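Local coordinates for protein uncharacterized ACR, COG1565 superfamily (Burkholderia thailandensis, PDB 4F3N) that is of unknown function but has a methyltransferase fold, binds S-adenosyl-L-homocysteine and may be a protein-arginine methyltransferase, at residues Ala126-Gln131 against Leu368-Thr373; Glu184-Gln189 against Val197-Ala202; Glu215-Met220 against Ala280-Val285; Phe295-Gly300 against Thr361-Phe366. All blocks are in the same frame, centred on the assembly; numbering follows the deposited sequence.

Contact 1 (Ala126-Gln131 against Leu368-Thr373); sequences ARPVAQ and LNAGIT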
loop_
_atom_site.group_PDB
_atom_site.type_symbol
_atom_site.label_atom_id
_atom_site.label_comp_id
_atom_site.label_asym_id
_atom_site.label_seq_id
_atom_site.Cartn_x
_atom_site.Cartn_y
_atom_site.Cartn_z
ATOM N N ALA A 126 14.266 4.604 -9.554
ATOM C CA ALA A 126 15.149 3.803 -10.400
ATOM C C ALA A 126 16.572 3.764 -9.857
ATOM O O ALA A 126 17.296 2.765 -9.997
ATOM C CB ALA A 126 15.094 4.290 -11.872
ATOM N N ARG A 127 17.013 4.836 -9.200
ATOM C CA ARG A 127 18.384 4.842 -8.677
ATOM C C ARG A 127 18.675 3.834 -7.562
ATOM O O ARG A 127 19.549 2.972 -7.730
ATOM C CB ARG A 127 18.808 6.259 -8.345
ATOM C CG ARG A 127 18.870 7.047 -9.650
ATOM C CD ARG A 127 19.075 8.530 -9.506
ATOM N NE ARG A 127 18.932 9.160 -10.833
ATOM C CZ ARG A 127 19.287 10.406 -11.114
ATOM N NH1 ARG A 127 19.803 11.194 -10.166
ATOM N NH2 ARG A 127 19.122 10.866 -12.358
ATOM N N PRO A 128 17.930 3.903 -6.442
ATOM C CA PRO A 128 18.091 2.799 -5.471
ATOM C C PRO A 128 17.684 1.425 -5.978
ATOM O O PRO A 128 18.259 0.427 -5.533
ATOM C CB PRO A 128 17.227 3.244 -4.263
ATOM C CG PRO A 128 16.300 4.304 -4.812
ATOM C CD PRO A 128 16.975 4.934 -5.987
ATOM N N VAL A 129 16.726 1.316 -6.889
ATOM C CA VAL A 129 16.420 0.021 -7.476
ATOM C C VAL A 129 17.652 -0.524 -8.207
ATOM O O VAL A 129 18.056 -1.655 -8.001
ATOM C CB VAL A 129 15.184 0.079 -8.376
ATOM C CG1 VAL A 129 14.966 -1.213 -9.185
ATOM C CG2 VAL A 129 13.964 0.330 -7.470
ATOM N N ALA A 130 18.276 0.301 -9.022
ATOM C CA ALA A 130 19.491 -0.133 -9.743
ATOM C C ALA A 130 20.622 -0.486 -8.762
ATOM O O ALA A 130 21.334 -1.491 -8.927
ATOM C CB ALA A 130 19.910 0.947 -10.741
ATOM N N GLN A 131 20.796 0.326 -7.731
ATOM C CA GLN A 131 21.802 0.044 -6.737
ATOM C C GLN A 131 21.553 -1.288 -6.035
ATOM O O GLN A 131 22.503 -2.021 -5.764
ATOM C CB GLN A 131 21.933 1.189 -5.725
ATOM C CG GLN A 131 23.192 1.070 -4.900
ATOM C CD GLN A 131 23.479 2.299 -4.025
ATOM O OE1 GLN A 131 22.575 2.903 -3.474
ATOM N NE2 GLN A 131 24.759 2.671 -3.908
ATOM N N LEU A 368 15.040 12.613 -1.617
ATOM C CA LEU A 368 16.183 13.523 -1.572
ATOM C C LEU A 368 17.536 12.770 -1.692
ATOM O O LEU A 368 18.408 13.149 -2.482
ATOM C CB LEU A 368 16.166 14.334 -0.286
ATOM C CG LEU A 368 15.138 15.447 -0.279
ATOM C CD1 LEU A 368 14.990 15.941 1.176
ATOM C CD2 LEU A 368 15.551 16.562 -1.243
ATOM N N ASN A 369 17.701 11.743 -0.869
ATOM C CA ASN A 369 18.908 10.918 -0.894
ATOM C C ASN A 369 19.185 10.283 -2.245
ATOM O O ASN A 369 20.358 10.201 -2.695
ATOM C CB ASN A 369 18.819 9.859 0.183
ATOM C CG ASN A 369 19.007 10.392 1.597
ATOM O OD1 ASN A 369 19.438 11.552 1.815
ATOM N ND2 ASN A 369 18.709 9.541 2.598
ATOM N N ALA A 370 18.111 9.904 -2.918
ATOM C CA ALA A 370 18.144 9.241 -4.200
ATOM C C ALA A 370 18.337 10.223 -5.357
ATOM O O ALA A 370 18.529 9.804 -6.515
ATOM C CB ALA A 370 16.853 8.423 -4.375
ATOM N N GLY A 371 18.367 11.520 -5.080
ATOM C CA GLY A 371 18.703 12.475 -6.127
ATOM C C GLY A 371 17.570 13.173 -6.832
ATOM O O GLY A 371 17.780 13.674 -7.931
ATOM N N ILE A 372 16.390 13.273 -6.218
ATOM C CA ILE A 372 15.245 13.929 -6.898
ATOM C C ILE A 372 15.537 15.376 -7.317
ATOM O O ILE A 372 15.031 15.832 -8.357
ATOM C CB ILE A 372 13.918 13.838 -6.108
ATOM C CG1 ILE A 372 12.726 14.179 -7.006
ATOM C CG2 ILE A 372 13.950 14.707 -4.829
ATOM C CD1 ILE A 372 11.384 13.825 -6.340
ATOM N N THR A 373 16.278 16.119 -6.494
ATOM C CA THR A 373 16.536 17.514 -6.832
ATOM C C THR A 373 17.488 17.581 -8.005
ATOM O O THR A 373 17.433 18.533 -8.785
ATOM C CB THR A 373 17.039 18.351 -5.654
ATOM O OG1 THR A 373 18.270 17.839 -5.165
ATOM C CG2 THR A 373 15.999 18.347 -4.513
HETATM O O HOH W 1 21.419 10.202 -7.377
#
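Ala370 and Arg127 meet through a backbone carbonyl and an aliphatic chain: CD of Arg127 comes to 3.3 Å from Ala370 O. The arginine leaves helix 118-136 with CG anti to its own carbonyl carbon (chi1 -66°) and runs extended from CG to NE, which carries its methylenes past that oxygen and its guanidinium on beyond it. NH1 ends 3.9 Å from Gly371 O, too long for a direct hydrogen bond. A water links NH1 of Arg127, by a weak bond, to Ala370 O, to which it gives a hydrogen at 3.0 Å. Helix 363-369 stops here in a Schellman motif: Gly371 takes a positive phi (98°), a conformation that suits glycine, and then serves as the N-cap position of helix 372-376. Beside it the contact is apolar, with CD of Pro128 lying 3.8 Å from CB of Ala370. Pro128 has no N-H to give to the preceding turn, and helix 118-136 is kinked at this point; the compact proline ring and the small methyl of Ala370 let the two backbones come close, the alpha carbons of Arg127 and Ala370 being 6.3 Å apart. The guanidinium has a further, weak ion pair with Glu378.

Contact 2 (Glu184-Gln189 against Val197-Ala202); sequences ETLGAQ and VRWLDA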
loop_
_atom_site.group_PDB
_atom_site.type_symbol
_atom_site.label_atom_id
_atom_site.label_comp_id
_atom_site.label_asym_id
_atom_site.label_seq_id
_atom_site.Cartn_x
_atom_site.Cartn_y
_atom_site.Cartn_z
ATOM N N GLU A 184 -2.102 -1.897 -21.614
ATOM C CA GLU A 184 -2.388 -0.731 -22.455
ATOM C C GLU A 184 -1.442 0.429 -22.147
ATOM O O GLU A 184 -0.864 1.001 -23.059
ATOM C CB GLU A 184 -3.832 -0.275 -22.230
ATOM C CG GLU A 184 -4.321 0.731 -23.259
ATOM C CD GLU A 184 -5.662 1.356 -22.901
ATOM O OE1 GLU A 184 -6.251 1.027 -21.834
ATOM O OE2 GLU A 184 -6.113 2.222 -23.688
ATOM N N THR A 185 -1.261 0.710 -20.852
ATOM C CA THR A 185 -0.384 1.787 -20.368
ATOM C C THR A 185 1.060 1.517 -20.813
ATOM O O THR A 185 1.733 2.388 -21.348
ATOM C CB THR A 185 -0.439 1.899 -18.829
ATOM O OG1 THR A 185 -1.761 2.248 -18.408
ATOM C CG2 THR A 185 0.546 2.931 -18.287
ATOM N N LEU A 186 1.522 0.299 -20.603
ATOM C CA LEU A 186 2.885 -0.073 -21.012
ATOM C C LEU A 186 3.093 0.023 -22.526
ATOM O O LEU A 186 4.162 0.408 -22.995
ATOM C CB LEU A 186 3.217 -1.490 -20.513
ATOM C CG LEU A 186 3.513 -1.553 -19.026
ATOM C CD1 LEU A 186 3.244 -2.950 -18.469
ATOM C CD2 LEU A 186 4.948 -1.153 -18.705
ATOM N N GLY A 187 2.105 -0.398 -23.297
ATOM C CA GLY A 187 2.221 -0.323 -24.751
ATOM C C GLY A 187 2.342 1.110 -25.229
ATOM O O GLY A 187 3.101 1.397 -26.156
ATOM N N ALA A 188 1.599 2.002 -24.574
ATOM C CA ALA A 188 1.541 3.422 -24.903
ATOM C C ALA A 188 2.765 4.201 -24.413
ATOM O O ALA A 188 3.285 5.058 -25.129
ATOM C CB ALA A 188 0.280 4.025 -24.300
ATOM N N GLN A 189 3.222 3.898 -23.206
ATOM C CA GLN A 189 4.229 4.705 -22.517
ATOM C C GLN A 189 5.640 4.118 -22.478
ATOM O O GLN A 189 6.590 4.845 -22.208
ATOM C CB GLN A 189 3.746 4.986 -21.091
ATOM C CG GLN A 189 2.511 5.868 -21.064
ATOM C CD GLN A 189 2.055 6.245 -19.653
ATOM O OE1 GLN A 189 2.870 6.358 -18.715
ATOM N NE2 GLN A 189 0.743 6.454 -19.498
ATOM N N VAL A 197 7.675 -7.374 -19.915
ATOM C CA VAL A 197 6.727 -7.460 -18.802
ATOM C C VAL A 197 5.982 -8.790 -18.840
ATOM O O VAL A 197 5.552 -9.247 -19.922
ATOM C CB VAL A 197 5.743 -6.273 -18.812
ATOM C CG1 VAL A 197 4.762 -6.378 -17.667
ATOM C CG2 VAL A 197 6.508 -4.938 -18.766
ATOM N N ARG A 198 5.860 -9.450 -17.693
ATOM C CA ARG A 198 5.051 -10.646 -17.586
ATOM C C ARG A 198 4.169 -10.507 -16.369
ATOM O O ARG A 198 4.581 -9.891 -15.352
ATOM C CB ARG A 198 5.928 -11.897 -17.472
ATOM C CG ARG A 198 6.720 -12.234 -18.731
ATOM C CD ARG A 198 5.809 -12.663 -19.862
ATOM N NE ARG A 198 6.576 -13.039 -21.052
ATOM C CZ ARG A 198 7.047 -12.184 -21.958
ATOM N NH1 ARG A 198 6.854 -10.874 -21.842
ATOM N NH2 ARG A 198 7.725 -12.649 -23.019
ATOM N N TRP A 199 2.963 -11.057 -16.439
ATOM C CA TRP A 199 2.036 -11.002 -15.332
ATOM C C TRP A 199 1.896 -12.353 -14.648
ATOM O O TRP A 199 1.875 -13.404 -15.298
ATOM C CB TRP A 199 0.677 -10.551 -15.840
ATOM C CG TRP A 199 0.590 -9.075 -16.132
ATOM C CD1 TRP A 199 0.090 -8.056 -15.293
ATOM C CD2 TRP A 199 1.028 -8.365 -17.348
ATOM N NE1 TRP A 199 0.192 -6.850 -15.899
ATOM C CE2 TRP A 199 0.725 -6.960 -17.133
ATOM C CE3 TRP A 199 1.582 -8.762 -18.560
ATOM C CZ2 TRP A 199 0.977 -6.000 -18.090
ATOM C CZ3 TRP A 199 1.860 -7.784 -19.517
ATOM C CH2 TRP A 199 1.562 -6.424 -19.274
ATOM N N LEU A 200 1.821 -12.298 -13.324
ATOM C CA LEU A 200 1.707 -13.473 -12.472
ATOM C C LEU A 200 0.384 -13.485 -11.735
ATOM O O LEU A 200 -0.105 -12.434 -11.348
ATOM C CB LEU A 200 2.821 -13.439 -11.436
ATOM C CG LEU A 200 4.253 -13.366 -11.922
ATOM C CD1 LEU A 200 5.166 -13.258 -10.718
ATOM C CD2 LEU A 200 4.616 -14.579 -12.784
ATOM N N ASP A 201 -0.150 -14.685 -11.493
ATOM C CA ASP A 201 -1.402 -14.837 -10.786
ATOM C C ASP A 201 -1.195 -14.948 -9.254
ATOM O O ASP A 201 -2.156 -14.827 -8.488
ATOM C CB ASP A 201 -2.119 -16.096 -11.259
ATOM C CG ASP A 201 -2.496 -16.028 -12.738
ATOM O OD1 ASP A 201 -2.385 -14.942 -13.315
ATOM O OD2 ASP A 201 -2.905 -17.050 -13.315
ATOM N N ALA A 202 0.031 -15.204 -8.833
ATOM C CA ALA A 202 0.360 -15.357 -7.413
ATOM C C ALA A 202 1.835 -15.089 -7.198
ATOM O O ALA A 202 2.608 -15.131 -8.140
ATOM C CB ALA A 202 0.010 -16.754 -6.949
#
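The beta-alpha-beta unit of strand 168-172, helix 179-189 and strand 197-200 is closed here, where Leu186 of the helix reaches down to Val197 and Trp199 of the strand that follows it. Such right-handed crossovers build the Rossmann-like sheet of S-adenosylmethionine-dependent methyltransferases, and strand 197-200 is an outermost strand of that sheet, bonded to strand 168-172. Leu186 and Val197 point at one another tip to tip, with CD1 of Leu186 3.8 Å from CG2 of Val197. The same methyl lies 3.8 Å from CZ2 of Trp199, oblique to the indole. Leucine suits the place, since CD1 sits between Val197 and Trp199 while the second branch, CD2, also reaches CG2 of Val197 (4.1 Å); beta-branched Val197 fits an extended strand and offers two methyls. Helix 150-161 completes this buried core, Leu156 touching both Leu186 and Val197 and Ala153 touching Leu186. The indole does not leave the strand aimed at the helix, but its six-membered ring ends close to Leu186; NE1 is hydrogen-bonded to Gln182, one turn before Leu186. CG1 of Val197, anti to the backbone N (chi1 180°), rests 3.6 Å above the plane of the Trp199 ring, offset toward the rim.

Contact 3 (Glu215-Met220 against Ala280-Val285); sequences EVLDAM and AFVRTV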
loop_
_atom_site.group_PDB
_atom_site.type_symbol
_atom_site.label_atom_id
_atom_site.label_comp_id
_atom_site.label_asym_id
_atom_site.label_seq_id
_atom_site.Cartn_x
_atom_site.Cartn_y
_atom_site.Cartn_z
ATOM N N GLU A 215 1.953 1.740 -2.348
ATOM C CA GLU A 215 0.580 1.854 -1.891
ATOM C C GLU A 215 -0.240 0.570 -2.032
ATOM O O GLU A 215 -1.414 0.616 -2.455
ATOM C CB GLU A 215 -0.077 3.042 -2.616
ATOM C CG GLU A 215 0.402 4.341 -2.025
ATOM C CD GLU A 215 -0.349 5.538 -2.577
ATOM O OE1 GLU A 215 -1.513 5.653 -2.259
ATOM O OE2 GLU A 215 0.241 6.262 -3.379
ATOM N N VAL A 216 0.358 -0.568 -1.678
ATOM C CA VAL A 216 -0.376 -1.812 -1.649
ATOM C C VAL A 216 -0.674 -2.291 -0.238
ATOM O O VAL A 216 -1.741 -2.900 -0.028
ATOM C CB VAL A 216 0.295 -2.936 -2.488
ATOM C CG1 VAL A 216 0.377 -2.506 -3.958
ATOM C CG2 VAL A 216 1.671 -3.277 -2.005
ATOM N N LEU A 217 0.192 -1.997 0.729
ATOM C CA LEU A 217 -0.050 -2.422 2.109
ATOM C C LEU A 217 -1.283 -1.758 2.705
ATOM O O LEU A 217 -2.074 -2.431 3.460
ATOM C CB LEU A 217 1.165 -2.172 2.982
ATOM C CG LEU A 217 2.453 -2.954 2.641
ATOM C CD1 LEU A 217 3.566 -2.505 3.583
ATOM C CD2 LEU A 217 2.304 -4.492 2.651
ATOM N N ASP A 218 -1.522 -0.501 2.307
ATOM C CA ASP A 218 -2.634 0.284 2.842
ATOM C C ASP A 218 -4.005 -0.243 2.426
ATOM O O ASP A 218 -4.985 0.136 3.039
ATOM C CB ASP A 218 -2.491 1.770 2.497
ATOM C CG ASP A 218 -2.569 2.040 1.024
ATOM O OD1 ASP A 218 -3.544 1.581 0.400
ATOM O OD2 ASP A 218 -1.658 2.712 0.454
ATOM N N ALA A 219 -4.057 -1.118 1.424
ATOM C CA ALA A 219 -5.368 -1.595 0.891
ATOM C C ALA A 219 -5.617 -3.042 1.246
ATOM O O ALA A 219 -6.627 -3.623 0.836
ATOM C CB ALA A 219 -5.428 -1.427 -0.607
ATOM N N MET A 220 -4.716 -3.607 2.042
ATOM C CA MET A 220 -4.929 -4.967 2.546
ATOM C C MET A 220 -5.876 -4.957 3.756
ATOM O O MET A 220 -5.873 -4.018 4.557
ATOM C CB MET A 220 -3.612 -5.618 2.839
ATOM C CG MET A 220 -2.827 -5.753 1.545
ATOM S SD MET A 220 -1.264 -6.571 1.705
ATOM C CE MET A 220 -0.633 -6.482 0.034
ATOM N N ALA A 280 1.182 -10.719 7.083
ATOM C CA ALA A 280 1.219 -12.018 6.442
ATOM C C ALA A 280 1.860 -11.859 5.097
ATOM O O ALA A 280 2.696 -12.676 4.698
ATOM C CB ALA A 280 -0.188 -12.575 6.277
ATOM N N PHE A 281 1.479 -10.777 4.406
ATOM C CA PHE A 281 2.032 -10.501 3.057
ATOM C C PHE A 281 3.518 -10.228 3.064
ATOM O O PHE A 281 4.258 -10.800 2.269
ATOM C CB PHE A 281 1.285 -9.320 2.449
ATOM C CG PHE A 281 1.796 -8.890 1.094
ATOM C CD1 PHE A 281 1.530 -9.645 -0.037
ATOM C CD2 PHE A 281 2.525 -7.734 0.954
ATOM C CE1 PHE A 281 2.020 -9.263 -1.279
ATOM C CE2 PHE A 281 2.982 -7.328 -0.312
ATOM C CZ PHE A 281 2.732 -8.092 -1.410
ATOM N N VAL A 282 3.974 -9.384 3.980
ATOM C CA VAL A 282 5.394 -9.074 4.086
ATOM C C VAL A 282 6.208 -10.309 4.485
ATOM O O VAL A 282 7.274 -10.560 3.923
ATOM C CB VAL A 282 5.639 -7.878 4.998
ATOM C CG1 VAL A 282 7.155 -7.642 5.300
ATOM C CG2 VAL A 282 5.012 -6.650 4.346
ATOM N N ARG A 283 5.668 -11.138 5.389
ATOM C CA ARG A 283 6.352 -12.384 5.695
ATOM C C ARG A 283 6.518 -13.213 4.442
ATOM O O ARG A 283 7.583 -13.780 4.246
ATOM C CB ARG A 283 5.597 -13.182 6.749
ATOM C CG ARG A 283 5.647 -12.541 8.121
ATOM C CD ARG A 283 4.878 -13.400 9.107
ATOM N NE ARG A 283 4.993 -12.912 10.474
ATOM C CZ ARG A 283 4.197 -13.269 11.480
ATOM N NH1 ARG A 283 3.200 -14.138 11.301
ATOM N NH2 ARG A 283 4.421 -12.783 12.697
ATOM N N THR A 284 5.456 -13.336 3.651
ATOM C CA THR A 284 5.469 -14.188 2.464
ATOM C C THR A 284 6.479 -13.655 1.456
ATOM O O THR A 284 7.233 -14.409 0.879
ATOM C CB THR A 284 4.060 -14.293 1.833
ATOM O OG1 THR A 284 3.154 -14.874 2.811
ATOM C CG2 THR A 284 4.081 -15.076 0.565
ATOM N N VAL A 285 6.473 -12.346 1.235
ATOM C CA VAL A 285 7.461 -11.733 0.322
ATOM C C VAL A 285 8.904 -11.942 0.749
ATOM O O VAL A 285 9.777 -12.279 -0.064
ATOM C CB VAL A 285 7.168 -10.226 0.162
ATOM C CG1 VAL A 285 8.276 -9.536 -0.665
ATOM C CG2 VAL A 285 5.777 -10.060 -0.450
#
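Met220 and Val285 cover the two faces of the Phe281 ring. On one, CE of Met220 sits almost over the centre, 3.5 Å from the centroid and only 13° off the ring normal, a CH-pi contact; on the opposite face CG2 of Val285, one helical turn further along helix 276-288, lies 3.7 Å above the plane and toward the rim. CD2 of Leu217 comes obliquely to the ring, 3.7 Å from CD2 of Phe281, and the two side chains cross at about a right angle. Phe281 holds its ring out from the helix with CG anti to the backbone N (chi1 177°), while the Met220 chain, extended beyond CG, reaches across to the helix and delivers its methyl onto the face. The sulfur follows behind, SD of Met220 being 4.4 Å from the ring centroid and oblique to it, a Met-aromatic contact. An unbranched, flexible methionine suits this task, and the broad phenylalanine supplies a flat surface for it.

Leu217 also meets the helix a second time, its CD2 lying 3.9 Å from CG2 of Val282. Residues 215-220 leave strand 210-214 as a loop with a short 3-10 turn at 217-219, directly after Asn214, a residue of the S-adenosyl-L-homocysteine site, whose ligand is absent from this model. The Phe281 ring also belongs to an aromatic cluster with Phe144 and Phe296, which lie on strands of the central sheet. With no hydrogen bond across it, the contact holds this loop against helix 276-288 through dispersion, CH-pi and sulfur-aromatic interactions alone.

Contact 4 (Phe295-Gly300 against Thr361-Phe366); sequences FFIDYG and TSQARF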
loop_
_atom_site.group_PDB
_atom_site.type_symbol
_atom_site.label_atom_id
_atom_site.label_comp_id
_atom_site.label_asym_id
_atom_site.label_seq_id
_atom_site.Cartn_x
_atom_site.Cartn_y
_atom_site.Cartn_z
ATOM N N PHE A 295 11.082 -3.121 -1.567
ATOM C CA PHE A 295 10.743 -1.763 -1.146
ATOM C C PHE A 295 9.232 -1.646 -1.020
ATOM O O PHE A 295 8.531 -1.998 -1.967
ATOM C CB PHE A 295 11.162 -0.744 -2.192
ATOM C CG PHE A 295 12.676 -0.657 -2.430
ATOM C CD1 PHE A 295 13.444 0.313 -1.770
ATOM C CD2 PHE A 295 13.283 -1.513 -3.299
ATOM C CE1 PHE A 295 14.811 0.441 -2.001
ATOM C CE2 PHE A 295 14.639 -1.408 -3.537
ATOM C CZ PHE A 295 15.391 -0.427 -2.893
ATOM N N PHE A 296 8.756 -1.171 0.131
ATOM C CA PHE A 296 7.356 -0.804 0.331
ATOM C C PHE A 296 7.230 0.670 0.597
ATOM O O PHE A 296 7.936 1.191 1.449
ATOM C CB PHE A 296 6.746 -1.620 1.471
ATOM C CG PHE A 296 6.775 -3.099 1.210
ATOM C CD1 PHE A 296 5.865 -3.697 0.340
ATOM C CD2 PHE A 296 7.735 -3.889 1.804
ATOM C CE1 PHE A 296 5.890 -5.083 0.117
ATOM C CE2 PHE A 296 7.798 -5.254 1.531
ATOM C CZ PHE A 296 6.874 -5.840 0.707
ATOM N N ILE A 297 6.405 1.351 -0.192
ATOM C CA ILE A 297 6.174 2.769 -0.093
ATOM C C ILE A 297 4.733 2.954 0.334
ATOM O O ILE A 297 3.822 2.412 -0.321
ATOM C CB ILE A 297 6.354 3.469 -1.461
ATOM C CG1 ILE A 297 7.768 3.128 -2.012
ATOM C CG2 ILE A 297 6.184 5.004 -1.316
ATOM C CD1 ILE A 297 7.733 2.321 -3.291
ATOM N N ASP A 298 4.513 3.671 1.422
ATOM C CA ASP A 298 3.143 3.859 1.894
ATOM C C ASP A 298 3.075 4.884 2.992
ATOM O O ASP A 298 4.076 5.232 3.637
ATOM C CB ASP A 298 2.568 2.520 2.381
ATOM C CG ASP A 298 1.192 2.216 1.864
ATOM O OD1 ASP A 298 0.336 3.151 1.766
ATOM O OD2 ASP A 298 0.946 1.026 1.540
ATOM N N TYR A 299 1.861 5.356 3.216
ATOM C CA TYR A 299 1.594 6.253 4.332
ATOM C C TYR A 299 1.372 5.498 5.631
ATOM O O TYR A 299 0.721 4.435 5.687
ATOM C CB TYR A 299 0.434 7.172 3.990
ATOM C CG TYR A 299 -0.784 6.504 3.346
ATOM C CD1 TYR A 299 -0.911 6.411 1.945
ATOM C CD2 TYR A 299 -1.800 5.978 4.121
ATOM C CE1 TYR A 299 -2.030 5.846 1.355
ATOM C CE2 TYR A 299 -2.927 5.374 3.525
ATOM C CZ TYR A 299 -3.030 5.325 2.151
ATOM O OH TYR A 299 -4.126 4.736 1.557
ATOM N N GLY A 300 1.982 6.002 6.673
ATOM C CA GLY A 300 1.909 5.382 7.989
ATOM C C GLY A 300 3.034 5.766 8.921
ATOM O O GLY A 300 3.707 6.777 8.689
ATOM N N THR A 361 12.788 5.210 6.243
ATOM C CA THR A 361 12.859 6.650 6.358
ATOM C C THR A 361 11.639 7.265 5.709
ATOM O O THR A 361 10.773 6.536 5.191
ATOM C CB THR A 361 14.186 7.205 5.790
ATOM O OG1 THR A 361 14.347 8.564 6.237
ATOM C CG2 THR A 361 14.193 7.103 4.272
ATOM N N SER A 362 11.522 8.585 5.755
ATOM C CA SER A 362 10.378 9.249 5.139
ATOM C C SER A 362 10.568 9.276 3.624
ATOM O O SER A 362 11.672 9.197 3.100
ATOM C CB SER A 362 10.172 10.643 5.698
ATOM O OG SER A 362 11.105 11.553 5.166
ATOM N N GLN A 363 9.467 9.315 2.882
ATOM C CA GLN A 363 9.585 9.473 1.426
ATOM C C GLN A 363 10.425 10.682 1.050
ATOM O O GLN A 363 11.201 10.624 0.112
ATOM C CB GLN A 363 8.179 9.643 0.811
ATOM C CG GLN A 363 8.226 9.902 -0.682
ATOM C CD GLN A 363 6.881 9.689 -1.337
ATOM O OE1 GLN A 363 6.449 8.557 -1.510
ATOM N NE2 GLN A 363 6.204 10.792 -1.718
ATOM N N ALA A 364 10.261 11.794 1.754
ATOM C CA ALA A 364 11.097 12.978 1.460
ATOM C C ALA A 364 12.585 12.669 1.546
ATOM O O ALA A 364 13.355 12.962 0.629
ATOM C CB ALA A 364 10.778 14.144 2.387
ATOM N N ARG A 365 12.988 12.042 2.640
ATOM C CA ARG A 365 14.393 11.780 2.872
ATOM C C ARG A 365 14.886 10.765 1.848
ATOM O O ARG A 365 15.969 10.910 1.310
ATOM C CB ARG A 365 14.556 11.245 4.279
ATOM C CG ARG A 365 15.966 10.975 4.715
ATOM C CD ARG A 365 16.716 12.263 4.926
ATOM N NE ARG A 365 17.329 12.719 3.713
ATOM C CZ ARG A 365 18.142 13.767 3.649
ATOM N NH1 ARG A 365 18.655 14.112 2.478
ATOM N NH2 ARG A 365 18.412 14.487 4.751
ATOM N N PHE A 366 14.075 9.754 1.535
ATOM C CA PHE A 366 14.459 8.714 0.572
ATOM C C PHE A 366 14.680 9.341 -0.824
ATOM O O PHE A 366 15.706 9.107 -1.472
ATOM C CB PHE A 366 13.361 7.645 0.538
ATOM C CG PHE A 366 13.604 6.512 -0.433
ATOM C CD1 PHE A 366 14.289 5.356 -0.032
ATOM C CD2 PHE A 366 13.102 6.576 -1.713
ATOM C CE1 PHE A 366 14.443 4.275 -0.909
ATOM C CE2 PHE A 366 13.267 5.507 -2.573
ATOM C CZ PHE A 366 13.933 4.355 -2.170
#
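Phe295 and Phe366 touch through ring carbons, CE1 of Phe295 standing 4.0 Å from CE1 of Phe366. CE1 of Phe295 lies at the edge of the Phe366 ring, near its plane; the Phe295 ring receives its partner obliquely. The side chains cross at about a right angle. Phe366 projects from helix 363-369 with CG anti to the backbone N (chi1 179°), which sends its ring out toward the sheet. Two residues along strand 293-298, on the same side, CG2 of Ile297 lies 3.6 Å from OE1 of Gln363, a van der Waals contact between a methyl and an amide oxygen. The Gln363 chain is extended beyond CG, and its NE2 gives a hydrogen bond to the carbonyl of Leu397, which ties down the amide. Beta-branched isoleucine suits the strand, and the long glutamine can pass an apolar surface and still find a polar partner.

The next shell fixes the helix start. Ser362 occupies the N-cap position, and its OG accepts a bond from Arg365 N at 3.2 Å with an N-H...O angle of 163°, satisfying an amide of the first turn. Phe366 also meets Phe423 edge-to-face and packs on Val409 of strand 407-414, while Phe295 touches Ala411 of the same strand. That strand is the single reversed one of a seven-stranded sheet in the order 3-2-1-4-5-7-6, inserted between 293-298 and 356-362, the arrangement of the Rossmann-like class I methyltransferases; Ile297 also touches Asn214 of the S-adenosyl-L-homocysteine site.

How the contacts relate
Contacts 1 and 4 meet on one side of the molecule, sharing helix 363-369: the proline of helix 118-136 packs against the phenylalanine of contact 4, Pro128 CG lying 3.5 Å from Phe366 CZ. Contacts 3 and 4 are joined by two probable hydrogen bonds, a backbone one from Glu215 N, in the loop leaving strand 210-214, to Ile297 O (2.8 Å) and one from Asp218 N to the side-chain atom Asp298 OD2 (3.0 Å). Both lie near the S-adenosyl-L-homocysteine site: the side chain of Ile297 is about 4 Å from that of Asn214, that of Leu217 about 9 Å. Contact 2 stands at the other edge of the sheet, its centre about 25 Å from that of contact 4.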